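Local coordinates for protein sarcosine oxidase (Pyrococcus horikoshii, PDB 1Y56) that probably catalyses the FAD-dependent oxidation of L-proline, as the beta subunit of an L-proline dehydrogenase complex that contains FAD, FMN and ATP, at residues B[6-11]-B[29-34]; B[222-227]-B[275-280]; B[60-65]-B[358-363]; B[127-132]-B[289-294]. All blocks are in the same frame, centred on the assembly; numbering follows the deposited sequence.

From the N terminus, interaction 1 closes first: segments 6-11 and 29-34 pair within one beta-alpha-beta unit, and that loop is complete before any other opens. Interaction 3 then opens on helix 58-78 and closes only after helix 337-354, near the C-terminal end, so its loop spans most of the chain. Within it lies interaction 4, from the loop 127-132 to the end of helix 278-291, and within that lies interaction 2, from strand 221-230 to the start of the same helix. None of the loops cross. Interactions 2 and 4 thus join the two ends of one helix to other parts of the fold, their centres about 24 Å apart, whereas interaction 1 contributes to the adenine end of the FAD site.

Interaction 1 (B[6-11]-B[29-34]); sequences SEIVVI and EEVTVI. With FAD (flavin-adenine dinucleotide), chain I.
The carboxylate of Glu30 turns back across the contact to Glu7, whose backbone N donates to OE2 at 2.7 Å. OE2 is met on its anti side, 31° out of the carboxylate plane. CG of Glu30 stands between the backbone N and the carbonyl carbon (chi1 69°), and from there it also meets CB of Glu7. The other flat group is the adenine of FAD at the far end of the pair: Ile34 O lies 3.3 Å from its C2A, and CG2 of Ile11 is 3.9 Å from the same atom.

Between these ends the strands 8-11 and 31-34 run parallel, and the bonds alternate in direction. Ile8 N donates to Glu30 O, Thr32 N to Ile8 O at 3.0 Å, Val10 N to Thr32 O, and Ile34 N to Val10 O at 2.9 Å. On one face Ile8, Val10, Val31 and Val33 point toward helix 15-26, with CG1 of Val31 lying 4.1 Å from both Ile8 CG2 and Val10 CG2. On the other face CG1 of Val9, anti to the backbone N, packs against CD1 of Ile34.

This is the first beta-alpha-beta crossover of a Rossmann-type FAD domain, and a GxGxxG pattern beginning at Gly12 is consistent with that. Two ends of unlike chemistry result: the side chain of Ile11 and the carbonyl of Ile34 lie against the adenine, while Glu7, Glu29 and Glu30 gather at the other end, where their like charges would probably repel one another, though the N-H of Glu7 is likely to offset part of this at Glu30 OE2.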
# COMPACT_ATOMS: atom_id res chain seq x y z
N SER B 6 1.79 -15.41 -49.49
CA SER B 6 3.08 -16.05 -49.74
C SER B 6 2.87 -17.48 -50.23
O SER B 6 2.10 -18.24 -49.64
CB SER B 6 3.96 -16.03 -48.48
OG SER B 6 5.25 -16.58 -48.74
N GLU B 7 3.56 -17.83 -51.31
CA GLU B 7 3.45 -19.15 -51.92
C GLU B 7 3.72 -20.22 -50.87
O GLU B 7 2.91 -21.14 -50.69
CB GLU B 7 4.42 -19.23 -53.11
CG GLU B 7 4.64 -20.63 -53.73
CD GLU B 7 3.59 -21.03 -54.77
OE1 GLU B 7 2.65 -20.23 -55.02
OE2 GLU B 7 3.71 -22.15 -55.34
N ILE B 8 4.85 -20.07 -50.18
CA ILE B 8 5.28 -20.99 -49.12
C ILE B 8 5.55 -20.23 -47.81
O ILE B 8 6.20 -19.17 -47.82
CB ILE B 8 6.56 -21.75 -49.53
CG1 ILE B 8 6.37 -22.46 -50.86
CG2 ILE B 8 6.95 -22.76 -48.45
CD1 ILE B 8 7.67 -22.97 -51.46
N VAL B 9 5.07 -20.79 -46.70
CA VAL B 9 5.36 -20.26 -45.37
C VAL B 9 6.08 -21.32 -44.55
O VAL B 9 5.50 -22.37 -44.27
CB VAL B 9 4.05 -19.85 -44.65
CG1 VAL B 9 4.30 -19.62 -43.17
CG2 VAL B 9 3.43 -18.63 -45.29
N VAL B 10 7.33 -21.06 -44.19
CA VAL B 10 8.08 -21.93 -43.27
C VAL B 10 7.91 -21.40 -41.85
O VAL B 10 8.18 -20.23 -41.59
CB VAL B 10 9.61 -22.04 -43.61
CG1 VAL B 10 10.42 -22.62 -42.43
CG2 VAL B 10 9.84 -22.89 -44.83
N ILE B 11 7.45 -22.26 -40.94
CA ILE B 11 7.30 -21.84 -39.55
C ILE B 11 8.53 -22.26 -38.76
O ILE B 11 8.90 -23.45 -38.76
CB ILE B 11 6.02 -22.38 -38.89
CG1 ILE B 11 4.79 -21.98 -39.70
CG2 ILE B 11 5.89 -21.81 -37.50
CD1 ILE B 11 3.53 -22.71 -39.30
N GLU B 29 11.75 -20.09 -55.88
CA GLU B 29 10.46 -20.09 -55.18
C GLU B 29 10.33 -18.94 -54.20
O GLU B 29 11.33 -18.43 -53.72
CB GLU B 29 10.24 -21.43 -54.46
CG GLU B 29 10.09 -22.62 -55.41
CD GLU B 29 9.00 -22.41 -56.47
OE1 GLU B 29 8.40 -23.42 -56.92
OE2 GLU B 29 8.74 -21.25 -56.86
N GLU B 30 9.09 -18.54 -53.89
CA GLU B 30 8.90 -17.47 -52.90
C GLU B 30 8.47 -17.97 -51.52
O GLU B 30 7.41 -18.58 -51.36
CB GLU B 30 7.99 -16.36 -53.43
CG GLU B 30 6.55 -16.73 -53.59
CD GLU B 30 5.62 -15.57 -53.25
OE1 GLU B 30 6.07 -14.40 -53.31
OE2 GLU B 30 4.45 -15.82 -52.92
N VAL B 31 9.32 -17.69 -50.53
CA VAL B 31 9.21 -18.27 -49.20
C VAL B 31 9.23 -17.16 -48.20
O VAL B 31 10.04 -16.23 -48.31
CB VAL B 31 10.46 -19.09 -48.83
CG1 VAL B 31 10.09 -20.23 -47.90
CG2 VAL B 31 11.18 -19.61 -50.07
N THR B 32 8.36 -17.25 -47.19
CA THR B 32 8.57 -16.43 -46.01
C THR B 32 8.62 -17.29 -44.75
O THR B 32 7.74 -18.13 -44.54
CB THR B 32 7.57 -15.23 -45.89
OG1 THR B 32 6.65 -15.44 -44.81
CG2 THR B 32 6.84 -14.97 -47.19
N VAL B 33 9.67 -17.11 -43.96
CA VAL B 33 9.76 -17.77 -42.66
C VAL B 33 9.16 -16.90 -41.57
O VAL B 33 9.26 -15.66 -41.61
CB VAL B 33 11.19 -18.24 -42.23
CG1 VAL B 33 12.03 -18.61 -43.43
CG2 VAL B 33 11.89 -17.21 -41.37
N ILE B 34 8.55 -17.57 -40.59
CA ILE B 34 7.87 -16.93 -39.49
C ILE B 34 8.48 -17.45 -38.20
O ILE B 34 8.31 -18.62 -37.85
CB ILE B 34 6.34 -17.20 -39.54
CG1 ILE B 34 5.76 -16.72 -40.88
CG2 ILE B 34 5.63 -16.53 -38.38
CD1 ILE B 34 4.27 -17.01 -41.06
PA FAD I . 15.13 -24.63 -33.44
O1A FAD I . 14.55 -24.74 -32.06
O2A FAD I . 16.53 -24.10 -33.59
O5B FAD I . 14.11 -23.79 -34.35
C5B FAD I . 12.71 -23.83 -34.12
C4B FAD I . 12.23 -22.39 -34.09
O4B FAD I . 10.81 -22.37 -34.22
C3B FAD I . 12.56 -21.68 -32.78
O3B FAD I . 13.48 -20.60 -33.04
C2B FAD I . 11.22 -21.17 -32.27
O2B FAD I . 11.23 -19.81 -31.87
C1B FAD I . 10.33 -21.26 -33.48
N9A FAD I . 8.91 -21.40 -33.09
C8A FAD I . 8.37 -22.23 -32.18
N7A FAD I . 7.04 -22.01 -32.14
C5A FAD I . 6.75 -21.03 -33.03
C6A FAD I . 5.58 -20.40 -33.43
N6A FAD I . 4.39 -20.74 -32.88
N1A FAD I . 5.64 -19.44 -34.37
C2A FAD I . 6.82 -19.08 -34.93
N3A FAD I . 7.97 -19.67 -34.57
C4A FAD I . 7.94 -20.65 -33.62
N1 FAD I . 22.83 -30.72 -33.23
C2 FAD I . 23.89 -31.05 -34.00
O2 FAD I . 23.69 -31.37 -35.18
N3 FAD I . 25.15 -31.05 -33.53
C4 FAD I . 25.44 -30.72 -32.26
O4 FAD I . 26.63 -30.71 -31.84
C4X FAD I . 24.41 -30.38 -31.39
N5 FAD I . 24.61 -30.03 -30.10
C5X FAD I . 23.57 -29.70 -29.30
C6 FAD I . 23.83 -29.34 -27.96
C7 FAD I . 22.78 -28.99 -27.11
C7M FAD I . 23.07 -28.61 -25.68
C8 FAD I . 21.46 -28.99 -27.61
C8M FAD I . 20.31 -28.62 -26.75
C9 FAD I . 21.20 -29.34 -28.93
C9A FAD I . 22.25 -29.69 -29.79
N10 FAD I . 21.97 -30.03 -31.07
C10 FAD I . 23.02 -30.39 -31.94
C1' FAD I . 20.59 -30.04 -31.53
C2' FAD I . 20.32 -28.88 -32.46
O2' FAD I . 20.37 -27.69 -31.68
C3' FAD I . 18.93 -29.03 -33.03
O3' FAD I . 18.80 -30.32 -33.65
C4' FAD I . 18.66 -27.94 -34.04
O4' FAD I . 18.82 -26.63 -33.45
C5' FAD I . 17.26 -28.06 -34.60
O5' FAD I . 17.05 -26.87 -35.35
P FAD I . 15.57 -26.40 -35.64
O1P FAD I . 14.80 -27.62 -36.07
O2P FAD I . 15.66 -25.18 -36.50
O3P FAD I . 15.07 -26.07 -34.14

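Interaction 2 (B[222-227]-B[275-280]); sequences PYKHQA and TPTYEF
Lys224 NZ reaches across to Thr275 O at 2.9 Å. The same ammonium forms a salt bridge with Asp273 OD2 and a hydrogen bond with Leu274 O, so one charge gathers three acceptors from the turn before the helix. Two residues along strand 221-230, the Gln226 amide works with both of its ends. Its OE1 accepts from Thr277 N at 2.9 Å, with the donor tilted 24° from the carbonyl plane, and its NE2 gives a weak bond to Thr277 OG1 at 3.3 Å.

Thr277 OG1 stands between its own backbone N and carbonyl carbon (chi1 82°), and as N-cap of helix 278-291 it also accepts a weak bond from Phe280 N. Gln226 thus contacts the N-cap residue through one firm bond, to its N, and one weak bond, to its OG1.

Farther out, CB of Gln226 lies over the centre of the Phe280 ring at 3.5 Å, a CH-pi contact, while Ala227 O comes within 3.5 Å of Phe280 CE2. The amide and ring planes are 37° apart, and the two side chains slide past each other in opposite directions.

The helix start is therefore held to the strand through both polar and aromatic contacts. The side chain of Ala227 is about 4 Å from FAD and that of Pro276 about 6 Å from FMN, nearest atoms in each case, so the junction lies close to both flavins; the paired bonds of Gln226 probably restrict rotation of its amide.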
# COMPACT_ATOMS: atom_id res chain seq x y z
N PRO B 222 10.00 -32.35 -26.03
CA PRO B 222 11.19 -31.59 -25.64
C PRO B 222 11.85 -32.18 -24.40
O PRO B 222 11.18 -32.43 -23.39
CB PRO B 222 10.62 -30.20 -25.33
CG PRO B 222 9.24 -30.45 -24.88
CD PRO B 222 8.75 -31.67 -25.63
N TYR B 223 13.15 -32.43 -24.50
CA TYR B 223 13.94 -32.91 -23.36
C TYR B 223 15.05 -31.96 -23.04
O TYR B 223 15.65 -31.35 -23.92
CB TYR B 223 14.56 -34.27 -23.64
CG TYR B 223 13.59 -35.40 -23.52
CD1 TYR B 223 13.53 -36.18 -22.35
CD2 TYR B 223 12.71 -35.71 -24.57
CE1 TYR B 223 12.62 -37.22 -22.24
CE2 TYR B 223 11.81 -36.75 -24.47
CZ TYR B 223 11.77 -37.50 -23.30
OH TYR B 223 10.86 -38.53 -23.22
N LYS B 224 15.35 -31.86 -21.76
CA LYS B 224 16.39 -30.98 -21.31
C LYS B 224 17.73 -31.67 -21.41
O LYS B 224 17.99 -32.62 -20.69
CB LYS B 224 16.13 -30.54 -19.88
CG LYS B 224 16.98 -29.35 -19.48
CD LYS B 224 16.42 -28.64 -18.25
CE LYS B 224 16.92 -29.25 -16.95
NZ LYS B 224 16.51 -28.37 -15.83
N HIS B 225 18.56 -31.19 -22.34
CA HIS B 225 20.00 -31.52 -22.36
C HIS B 225 20.83 -30.31 -21.94
O HIS B 225 20.33 -29.18 -21.94
CB HIS B 225 20.43 -32.09 -23.72
CG HIS B 225 20.07 -33.54 -23.88
ND1 HIS B 225 18.78 -33.97 -24.12
CD2 HIS B 225 20.82 -34.67 -23.78
CE1 HIS B 225 18.75 -35.29 -24.19
NE2 HIS B 225 19.98 -35.74 -23.99
N GLN B 226 22.07 -30.54 -21.52
CA GLN B 226 22.89 -29.47 -20.95
C GLN B 226 24.31 -29.41 -21.52
O GLN B 226 24.81 -30.38 -22.09
CB GLN B 226 22.92 -29.56 -19.42
CG GLN B 226 21.58 -29.28 -18.74
CD GLN B 226 21.68 -29.29 -17.23
OE1 GLN B 226 22.27 -28.39 -16.63
NE2 GLN B 226 21.12 -30.32 -16.59
N ALA B 227 24.95 -28.25 -21.36
CA ALA B 227 26.33 -28.09 -21.80
C ALA B 227 27.14 -27.27 -20.81
O ALA B 227 26.59 -26.54 -19.98
CB ALA B 227 26.39 -27.50 -23.21
N THR B 275 17.32 -23.83 -17.60
CA THR B 275 17.94 -23.77 -16.24
C THR B 275 18.79 -25.02 -15.87
O THR B 275 18.27 -26.12 -15.66
CB THR B 275 16.94 -23.41 -15.05
OG1 THR B 275 16.18 -24.55 -14.68
CG2 THR B 275 15.99 -22.24 -15.41
N PRO B 276 20.11 -24.83 -15.81
CA PRO B 276 21.03 -25.92 -15.54
C PRO B 276 20.91 -26.50 -14.13
O PRO B 276 20.32 -25.88 -13.25
CB PRO B 276 22.40 -25.27 -15.75
CG PRO B 276 22.18 -23.83 -15.64
CD PRO B 276 20.80 -23.56 -16.08
N THR B 277 21.48 -27.68 -13.92
CA THR B 277 21.37 -28.36 -12.64
C THR B 277 22.75 -28.68 -12.06
O THR B 277 23.68 -28.97 -12.79
CB THR B 277 20.51 -29.65 -12.77
OG1 THR B 277 21.30 -30.73 -13.29
CG2 THR B 277 19.32 -29.41 -13.70
N TYR B 278 22.86 -28.64 -10.73
CA TYR B 278 24.08 -29.05 -9.99
C TYR B 278 24.58 -30.46 -10.31
O TYR B 278 25.79 -30.69 -10.33
CB TYR B 278 23.87 -28.92 -8.48
CG TYR B 278 25.00 -29.47 -7.64
CD1 TYR B 278 26.22 -28.80 -7.54
CD2 TYR B 278 24.84 -30.67 -6.92
CE1 TYR B 278 27.25 -29.32 -6.76
CE2 TYR B 278 25.86 -31.18 -6.13
CZ TYR B 278 27.07 -30.50 -6.06
OH TYR B 278 28.09 -31.00 -5.28
N GLU B 279 23.64 -31.35 -10.74
CA GLU B 279 23.93 -32.77 -10.81
C GLU B 279 24.72 -32.93 -12.14
O GLU B 279 25.74 -33.65 -12.19
CB GLU B 279 22.63 -33.61 -10.93
CG GLU B 279 21.39 -32.92 -10.28
CD GLU B 279 21.50 -32.98 -8.76
OE1 GLU B 279 22.06 -32.03 -8.15
OE2 GLU B 279 21.06 -34.00 -8.15
N PHE B 280 24.24 -32.23 -13.18
CA PHE B 280 24.97 -32.13 -14.44
C PHE B 280 26.36 -31.56 -14.24
O PHE B 280 27.30 -32.05 -14.86
CB PHE B 280 24.22 -31.28 -15.47
CG PHE B 280 25.07 -30.90 -16.65
CD1 PHE B 280 25.38 -31.84 -17.63
CD2 PHE B 280 25.58 -29.61 -16.77
CE1 PHE B 280 26.18 -31.50 -18.71
CE2 PHE B 280 26.39 -29.27 -17.85
CZ PHE B 280 26.69 -30.22 -18.83

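Interaction 3 (B[60-65]-B[358-363]); sequences NVRVMK and KLPVEW
Val63 and Leu359 bring their backbones nearest, their CA atoms 6.4 Å apart, where helix 58-78 meets the chain that follows helix 337-354. The helical piece is regular, whereas the partner folds tightly: Pro360 is the centre of an inverse gamma turn, and a 3-10 segment begins at Val361. No hydrogen bond joins the two backbones, and side chains carry the contact.

The isobutyl group of Leu359 has its CD1 3.6 Å from Arg62 O and its CG 4.2 Å from Val63 CG2. Met347 of helix 337-354 touches both Leu359 and Val63, which makes this an apolar seam shared by three elements. Arg62 leaves the helix with CG anti to the carbonyl carbon (chi1 -41°), and its chain bends at chi2 and chi3. One face of its guanidinium receives Pro360 CD, 3.7 Å above the plane and offset toward the rim, while NH1 forms a salt bridge with Glu58. An alanine in place of Arg62 would probably leave Glu58 without this partner and one side of the Pro360 ring less covered.

Asn60 approaches Trp363 with ND2 3.8 Å from NE1, the amide and indole planes 85° apart. Its polar atoms are bonded elsewhere, OD1 to Tyr364 and ND2 to Asp57 and Asn315.

As a whole this is helix-to-turn packing, in which the C-terminal chain, turning at a proline, is laid against a helix from the N-terminal part of the FAD-dependent oxidoreductase fold.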
# COMPACT_ATOMS: atom_id res chain seq x y z
N ASN B 60 20.88 -42.20 -43.01
CA ASN B 60 21.55 -41.15 -42.25
C ASN B 60 22.97 -40.89 -42.75
O ASN B 60 23.43 -39.74 -42.77
CB ASN B 60 21.59 -41.50 -40.76
CG ASN B 60 20.25 -41.32 -40.06
OD1 ASN B 60 19.57 -40.30 -40.23
ND2 ASN B 60 19.87 -42.30 -39.27
N VAL B 61 23.65 -41.95 -43.14
CA VAL B 61 25.01 -41.85 -43.62
C VAL B 61 25.05 -41.14 -44.97
O VAL B 61 25.93 -40.29 -45.20
CB VAL B 61 25.69 -43.22 -43.68
CG1 VAL B 61 26.93 -43.20 -44.57
CG2 VAL B 61 26.04 -43.70 -42.27
N ARG B 62 24.10 -41.47 -45.85
CA ARG B 62 24.02 -40.81 -47.16
C ARG B 62 23.64 -39.34 -47.00
O ARG B 62 24.26 -38.47 -47.60
CB ARG B 62 23.03 -41.52 -48.10
CG ARG B 62 23.05 -43.04 -48.07
CD ARG B 62 23.12 -43.65 -49.45
NE ARG B 62 22.34 -42.90 -50.44
CZ ARG B 62 21.16 -43.29 -50.92
NH1 ARG B 62 20.60 -44.42 -50.50
NH2 ARG B 62 20.53 -42.53 -51.81
N VAL B 63 22.62 -39.08 -46.18
CA VAL B 63 22.19 -37.72 -45.89
C VAL B 63 23.34 -36.86 -45.32
O VAL B 63 23.55 -35.73 -45.75
CB VAL B 63 20.97 -37.72 -44.96
CG1 VAL B 63 20.62 -36.31 -44.51
CG2 VAL B 63 19.78 -38.36 -45.65
N MET B 64 24.08 -37.40 -44.36
CA MET B 64 25.19 -36.66 -43.76
C MET B 64 26.40 -36.49 -44.69
O MET B 64 27.07 -35.45 -44.66
CB MET B 64 25.59 -37.27 -42.41
CG MET B 64 24.63 -36.88 -41.29
SD MET B 64 24.08 -35.14 -41.35
CE MET B 64 25.65 -34.29 -41.11
N LYS B 65 26.67 -37.51 -45.51
CA LYS B 65 27.67 -37.39 -46.55
C LYS B 65 27.29 -36.20 -47.43
O LYS B 65 28.10 -35.29 -47.67
CB LYS B 65 27.76 -38.65 -47.40
CG LYS B 65 28.99 -38.70 -48.31
CD LYS B 65 28.69 -39.25 -49.71
CE LYS B 65 29.90 -40.04 -50.27
NZ LYS B 65 31.23 -39.35 -50.27
N LYS B 358 16.38 -36.84 -54.30
CA LYS B 358 17.57 -37.64 -54.58
C LYS B 358 17.88 -38.58 -53.39
O LYS B 358 17.87 -39.81 -53.55
CB LYS B 358 18.75 -36.71 -54.91
CG LYS B 358 19.70 -37.21 -56.00
CD LYS B 358 20.98 -37.85 -55.41
CE LYS B 358 22.14 -37.92 -56.43
NZ LYS B 358 22.47 -36.57 -57.02
N LEU B 359 18.10 -38.00 -52.20
CA LEU B 359 18.35 -38.74 -50.95
C LEU B 359 17.15 -39.59 -50.48
O LEU B 359 16.02 -39.36 -50.91
CB LEU B 359 18.75 -37.77 -49.83
CG LEU B 359 20.09 -37.04 -49.58
CD1 LEU B 359 21.33 -37.97 -49.55
CD2 LEU B 359 20.27 -35.87 -50.55
N PRO B 360 17.40 -40.57 -49.58
CA PRO B 360 16.38 -41.46 -49.03
C PRO B 360 15.52 -40.82 -47.92
O PRO B 360 15.56 -41.27 -46.76
CB PRO B 360 17.22 -42.60 -48.45
CG PRO B 360 18.46 -41.96 -48.03
CD PRO B 360 18.74 -40.90 -49.06
N VAL B 361 14.74 -39.81 -48.28
CA VAL B 361 13.90 -39.07 -47.32
C VAL B 361 12.86 -39.95 -46.64
O VAL B 361 12.42 -39.63 -45.53
CB VAL B 361 13.23 -37.82 -47.99
CG1 VAL B 361 12.11 -38.22 -48.93
CG2 VAL B 361 12.72 -36.83 -46.96
N GLU B 362 12.49 -41.06 -47.26
CA GLU B 362 11.43 -41.92 -46.71
C GLU B 362 11.78 -42.61 -45.38
O GLU B 362 10.89 -43.04 -44.65
CB GLU B 362 10.86 -42.91 -47.76
CG GLU B 362 11.87 -43.90 -48.36
CD GLU B 362 12.84 -43.26 -49.36
OE1 GLU B 362 13.92 -43.87 -49.60
OE2 GLU B 362 12.55 -42.16 -49.91
N TRP B 363 13.06 -42.68 -45.05
CA TRP B 363 13.51 -43.16 -43.74
C TRP B 363 12.88 -42.35 -42.61
O TRP B 363 12.59 -42.88 -41.54
CB TRP B 363 15.03 -43.10 -43.65
CG TRP B 363 15.63 -43.72 -42.42
CD1 TRP B 363 16.16 -43.07 -41.34
CD2 TRP B 363 15.80 -45.13 -42.15
NE1 TRP B 363 16.64 -43.98 -40.42
CE2 TRP B 363 16.43 -45.24 -40.89
CE3 TRP B 363 15.48 -46.30 -42.86
CZ2 TRP B 363 16.73 -46.48 -40.31
CZ3 TRP B 363 15.78 -47.53 -42.28
CH2 TRP B 363 16.39 -47.61 -41.02

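Interaction 4 (B[127-132]-B[289-294]); sequences PLLDIS and TKIIPA
Asp130 and Ile291 share the one direct hydrogen bond between the segments: Asp130 N donates to Ile291 O at 3.2 Å, with an N-H...acceptor angle of 166°. A water donates to Asp130 O at 2.9 Å. It is modelled so close to Ile291 O that a bridge there is doubtful.

A second group of polar contacts lies within the loop. CG of Asp130 is anti to the backbone N (chi1 178°), and OD2 accepts from two donors on one face of the carboxylate plane. Ser132 OG comes on the syn side at 2.7 Å, and Ser132 N at 3.0 Å from above the plane, 42° out of it. The bond from Ser132 N makes an Asx turn. The loop so shaped joins helix 119-124 to strand 136-140 and lies against the C-terminal end of helix 278-291, where Ile292 is the first residue to leave helical angles. An alanine in place of Asp130 would probably leave Ser132 N and OG without this acceptor and set the bend freer to open.

Apolar contacts cover the rest. CB of Leu128 meets Ile292 CD1 at 3.7 Å, the side chains crossing obliquely, and its CD1 reaches Ala294 CB. Leu129 brings CD1 to Ile291 CD1 and, at 3.9 Å, to Ile292 CG2; both Leu129 and Ile291 touch Leu90 of strand 87-91. CB of Asp130 rests 3.6 Å from Pro293 CD. Glu95 of a neighbouring chain, the hypothetical protein PH1363, packs on Leu128 and Ala294.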
# COMPACT_ATOMS: atom_id res chain seq x y z
N PRO B 127 46.68 -34.66 -28.37
CA PRO B 127 47.75 -35.16 -27.50
C PRO B 127 47.39 -35.33 -26.03
O PRO B 127 47.99 -36.18 -25.37
CB PRO B 127 48.84 -34.10 -27.66
CG PRO B 127 48.57 -33.48 -28.98
CD PRO B 127 47.09 -33.45 -29.11
N LEU B 128 46.43 -34.56 -25.51
CA LEU B 128 46.06 -34.60 -24.07
C LEU B 128 45.10 -35.72 -23.65
O LEU B 128 44.78 -35.85 -22.46
CB LEU B 128 45.49 -33.26 -23.61
CG LEU B 128 46.43 -32.07 -23.51
CD1 LEU B 128 45.66 -30.86 -23.05
CD2 LEU B 128 47.53 -32.38 -22.55
N LEU B 129 44.65 -36.50 -24.62
CA LEU B 129 43.84 -37.68 -24.38
C LEU B 129 44.54 -38.66 -23.45
O LEU B 129 45.70 -39.00 -23.67
CB LEU B 129 43.61 -38.38 -25.71
CG LEU B 129 42.21 -38.85 -26.05
CD1 LEU B 129 41.18 -37.80 -25.66
CD2 LEU B 129 42.16 -39.12 -27.54
N ASP B 130 43.85 -39.11 -22.40
CA ASP B 130 44.37 -40.21 -21.58
C ASP B 130 44.10 -41.51 -22.31
O ASP B 130 42.94 -41.85 -22.56
CB ASP B 130 43.74 -40.26 -20.19
CG ASP B 130 44.24 -41.44 -19.35
OD1 ASP B 130 43.78 -41.59 -18.20
OD2 ASP B 130 45.09 -42.23 -19.83
N ILE B 131 45.17 -42.23 -22.64
CA ILE B 131 45.03 -43.34 -23.56
C ILE B 131 44.98 -44.69 -22.86
O ILE B 131 44.72 -45.72 -23.48
CB ILE B 131 46.08 -43.23 -24.73
CG1 ILE B 131 45.35 -43.32 -26.06
CG2 ILE B 131 47.27 -44.21 -24.63
CD1 ILE B 131 44.18 -42.35 -26.14
N SER B 132 45.13 -44.66 -21.54
CA SER B 132 45.37 -45.86 -20.74
C SER B 132 44.33 -46.96 -20.83
O SER B 132 44.69 -48.12 -20.69
CB SER B 132 45.68 -45.53 -19.27
OG SER B 132 44.74 -44.63 -18.73
N THR B 289 37.07 -35.29 -17.10
CA THR B 289 38.38 -35.40 -16.49
C THR B 289 38.91 -36.83 -16.50
O THR B 289 40.11 -37.07 -16.30
CB THR B 289 38.39 -34.84 -15.06
OG1 THR B 289 37.44 -35.55 -14.25
CG2 THR B 289 38.05 -33.35 -15.07
N LYS B 290 38.00 -37.79 -16.73
CA LYS B 290 38.37 -39.17 -17.00
C LYS B 290 38.94 -39.26 -18.41
O LYS B 290 39.91 -39.99 -18.64
CB LYS B 290 37.16 -40.09 -16.93
CG LYS B 290 36.81 -40.63 -15.57
CD LYS B 290 37.67 -41.84 -15.21
CE LYS B 290 38.72 -41.48 -14.16
NZ LYS B 290 38.87 -42.62 -13.23
N ILE B 291 38.32 -38.52 -19.34
CA ILE B 291 38.68 -38.64 -20.76
C ILE B 291 39.91 -37.79 -21.11
O ILE B 291 40.83 -38.29 -21.76
CB ILE B 291 37.45 -38.53 -21.79
CG1 ILE B 291 37.55 -37.32 -22.68
CG2 ILE B 291 36.07 -38.63 -21.15
CD1 ILE B 291 38.31 -37.65 -23.91
N ILE B 292 39.95 -36.52 -20.70
CA ILE B 292 41.19 -35.77 -20.77
C ILE B 292 41.46 -35.13 -19.40
O ILE B 292 40.80 -34.17 -19.03
CB ILE B 292 41.32 -34.75 -22.01
CG1 ILE B 292 41.31 -33.30 -21.60
CG2 ILE B 292 40.30 -34.96 -23.12
CD1 ILE B 292 42.69 -32.74 -21.32
N PRO B 293 42.38 -35.73 -18.61
CA PRO B 293 42.81 -35.32 -17.27
C PRO B 293 43.26 -33.87 -17.06
O PRO B 293 43.12 -33.35 -15.95
CB PRO B 293 43.99 -36.25 -16.99
CG PRO B 293 43.62 -37.47 -17.70
CD PRO B 293 43.05 -36.98 -19.00
N ALA B 294 43.82 -33.22 -18.09
CA ALA B 294 44.26 -31.83 -17.97
C ALA B 294 43.10 -30.89 -17.61
O ALA B 294 43.28 -29.92 -16.86
CB ALA B 294 44.95 -31.37 -19.24
O HOH W 1 40.41 -40.46 -22.85